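Local coordinates for enoyl-CoA hydratase/carnithine racemase (Thermus thermophilus JL-18, PDB 6SL9), which probably isomerises a ring-epoxide CoA thioester to its oxepin-CoA form in phenylacetic acid catabolism, as a crotonase-family isomerase called PaaG, at residues A[26-31]-A[63-68]. Sequence-based numbering, arbitrary orientation.
Sequences NAITGE and AGQDLT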
ATOM      1  N   ASN A  26      26.260  15.100   8.661  1.00 12.50           N
ATOM      2  CA  ASN A  26      25.433  14.474   9.714  1.00 11.46           C
ATOM      3  C   ASN A  26      25.418  12.964   9.585  1.00 11.14           C
ATOM      4  O   ASN A  26      24.371  12.314   9.844  1.00 12.47           O
ATOM      5  CB  ASN A  26      24.047  15.109   9.772  1.00 12.14           C
ATOM      6  CG  ASN A  26      24.136  16.614   9.884  1.00 12.11           C
ATOM      7  OD1 ASN A  26      25.003  17.140  10.587  1.00 13.67           O
ATOM      8  ND2 ASN A  26      23.222  17.305   9.225  1.00 12.49           N
ATOM      9  N   ALA A  27      26.567  12.407   9.291  1.00 13.20           N
ATOM     10  CA  ALA A  27      26.694  10.958   9.138  1.00 13.38           C
ATOM     11  C   ALA A  27      26.359  10.289  10.462  1.00 13.06           C
ATOM     12  O   ALA A  27      26.747  10.773  11.527  1.00 17.42           O
ATOM     13  CB  ALA A  27      28.051  10.643   8.629  1.00 17.15           C
ATOM     14  N   ILE A  28      25.680   9.156  10.352  0.50 12.58           N
ATOM     15  CA  ILE A  28      25.161   8.416  11.526  0.50 13.03           C
ATOM     16  C   ILE A  28      26.241   7.519  12.139  0.50 11.91           C
ATOM     17  O   ILE A  28      26.914   6.771  11.428  0.50 13.46           O
ATOM     18  CB  ILE A  28      23.891   7.655  11.127  0.50 12.70           C
ATOM     19  CG1 ILE A  28      22.758   8.645  10.834  0.50 12.63           C
ATOM     20  CG2 ILE A  28      23.521   6.621  12.185  0.50 12.96           C
ATOM     21  CD1 ILE A  28      21.607   8.045  10.068  0.50 15.98           C
ATOM     22  N   THR A  29      26.356   7.569  13.458  1.00 13.05           N
ATOM     23  CA  THR A  29      27.194   6.656  14.252  1.00 12.84           C
ATOM     24  C   THR A  29      26.386   6.156  15.436  1.00 12.59           C
ATOM     25  O   THR A  29      25.368   6.755  15.808  1.00 12.38           O
ATOM     26  CB  THR A  29      28.457   7.333  14.763  1.00 14.04           C
ATOM     27  OG1 THR A  29      28.056   8.386  15.646  1.00 14.63           O
ATOM     28  CG2 THR A  29      29.342   7.750  13.640  1.00 15.52           C
ATOM     29  N   GLY A  30      26.903   5.113  16.069  1.00 14.24           N
ATOM     30  CA  GLY A  30      26.252   4.607  17.294  1.00 15.24           C
ATOM     31  C   GLY A  30      26.192   5.689  18.337  1.00 12.62           C
ATOM     32  O   GLY A  30      25.213   5.786  19.057  1.00 13.70           O
ATOM     33  N   GLU A  31      27.250   6.482  18.473  1.00 12.95           N
ATOM     34  CA  GLU A  31      27.231   7.586  19.447  1.00 12.94           C
ATOM     35  C   GLU A  31      26.076   8.561  19.155  1.00 12.04           C
ATOM     36  O   GLU A  31      25.351   8.980  20.069  1.00 12.06           O
ATOM     37  CB  GLU A  31      28.568   8.280  19.419  1.00 13.86           C
ATOM     38  CG  GLU A  31      28.602   9.458  20.366  1.00 14.51           C
ATOM     39  CD  GLU A  31      29.865  10.322  20.353  1.00 15.07           C
ATOM     40  OE1 GLU A  31      30.777  10.059  19.493  1.00 18.90           O
ATOM     41  OE2 GLU A  31      29.924  11.224  21.203  1.00 15.75           O
ATOM     42  N   ALA A  63      23.645  12.129   5.450  1.00 12.14           N
ATOM     43  CA  ALA A  63      24.167  11.224   4.391  1.00 12.95           C
ATOM     44  C   ALA A  63      24.161   9.734   4.782  1.00 13.05           C
ATOM     45  O   ALA A  63      24.538   8.904   3.967  1.00 14.90           O
ATOM     46  CB  ALA A  63      25.565  11.657   3.983  1.00 16.88           C
ATOM     47  N   GLY A  64      23.658   9.416   5.966  1.00 12.16           N
ATOM     48  CA  GLY A  64      23.547   8.019   6.397  1.00 12.52           C
ATOM     49  C   GLY A  64      24.775   7.577   7.139  1.00 11.59           C
ATOM     50  O   GLY A  64      25.518   8.376   7.695  1.00 12.09           O
ATOM     51  N   GLN A  65      24.947   6.263   7.245  1.00 12.28           N
ATOM     52  CA  GLN A  65      25.966   5.659   8.105  1.00 13.23           C
ATOM     53  C   GLN A  65      27.340   6.182   7.777  1.00 13.47           C
ATOM     54  O   GLN A  65      27.751   6.183   6.604  1.00 16.07           O
ATOM     55  CB  GLN A  65      25.975   4.144   7.936  1.00 16.59           C
ATOM     56  CG  GLN A  65      27.102   3.458   8.670  1.00 18.19           C
ATOM     57  CD  GLN A  65      26.966   3.519  10.170  1.00 16.61           C
ATOM     58  OE1 GLN A  65      25.887   3.352  10.742  1.00 22.84           O
ATOM     59  NE2 GLN A  65      28.074   3.784  10.876  1.00 19.82           N
ATOM     60  N   ASP A  66      28.091   6.539   8.834  1.00 13.47           N
ATOM     61  CA  ASP A  66      29.523   6.836   8.730  1.00 15.37           C
ATOM     62  C   ASP A  66      30.298   5.517   8.525  1.00 15.18           C
ATOM     63  O   ASP A  66      30.401   4.741   9.476  1.00 16.95           O
ATOM     64  CB  ASP A  66      29.967   7.559   9.982  1.00 14.76           C
ATOM     65  CG  ASP A  66      31.404   7.993   9.990  1.00 20.08           C
ATOM     66  OD1 ASP A  66      32.145   7.613   9.074  1.00 20.46           O
ATOM     67  OD2 ASP A  66      31.782   8.621  11.011  1.00 25.38           O
ATOM     68  N   LEU A  67      30.841   5.280   7.341  1.00 18.36           N
ATOM     69  CA  LEU A  67      31.535   3.988   7.084  1.00 19.92           C
ATOM     70  C   LEU A  67      32.808   3.820   7.922  1.00 21.24           C
ATOM     71  O   LEU A  67      33.238   2.685   8.106  1.00 28.02           O
ATOM     72  CB  LEU A  67      31.839   3.891   5.587  1.00 26.15           C
ATOM     73  CG  LEU A  67      30.589   3.970   4.694  1.00 29.85           C
ATOM     74  CD1 LEU A  67      30.943   3.935   3.233  1.00 29.30           C
ATOM     75  CD2 LEU A  67      29.614   2.866   5.032  1.00 31.44           C
ATOM     76  N   THR A  68      33.332   4.907   8.475  1.00 18.86           N
ATOM     77  CA  THR A  68      34.560   4.875   9.305  1.00 21.30           C
ATOM     78  C   THR A  68      34.256   4.336  10.706  1.00 22.75           C
ATOM     79  O   THR A  68      35.217   3.951  11.389  1.00 25.43           O
ATOM     80  CB  THR A  68      35.256   6.227   9.332  1.00 23.10           C
ATOM     81  OG1 THR A  68      34.510   7.037  10.253  1.00 32.62           O
ATOM     82  CG2 THR A  68      35.374   6.812   7.945  1.00 25.61           C
TER
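Asp66 lies alongside Thr29, the two side chains pointing the same way, so that Thr29 CG2 sits 3.7 Å from both CB and OD2 of Asp66. The methyl reaches this place because OG1 takes the crowded position between backbone N and carbonyl carbon (chi1 63°) and reaches forward to cap Leu32 N in the first turn of helix 30-45. Ala27 CB flanks the same aspartate, 3.9 Å from its CB. With CG anti to its own N, the carboxylate splits its work: OD2 forms a salt bridge with Arg21, while OD1 accepts from Thr68 N, which closes an Asx turn, and also from Thr68 OG1 at 2.7 Å; both donors stand above the carboxylate plane.

Under these side chains the backbones run alongside each other, bridged at Ile28 and Gln65. Ile28 N gives its hydrogen to Gly64 O at 2.8 Å, from above the carbonyl plane; Asp66 N returns an almost straight bond (177°) to Ile28 O, on a lone pair. Gln65, bent at chi2 (68°), folds its amide past Ile28 O without bonding to it, and NE2 instead binds Asp66 O and Glu69. Ile28 packs against Ala109 and Leu113 of helix 109-115, while its CD1 lies 4.2 Å from Gly64 CA.

A single parallel bridge thus ties the lead-in to helix 30-45 to the loop following strand 51-56, which in crotonase-fold enzymes typically supplies one of two oxyanion-hole NH groups, as is probable here, the lead-in lying beside the CoA-binding groove.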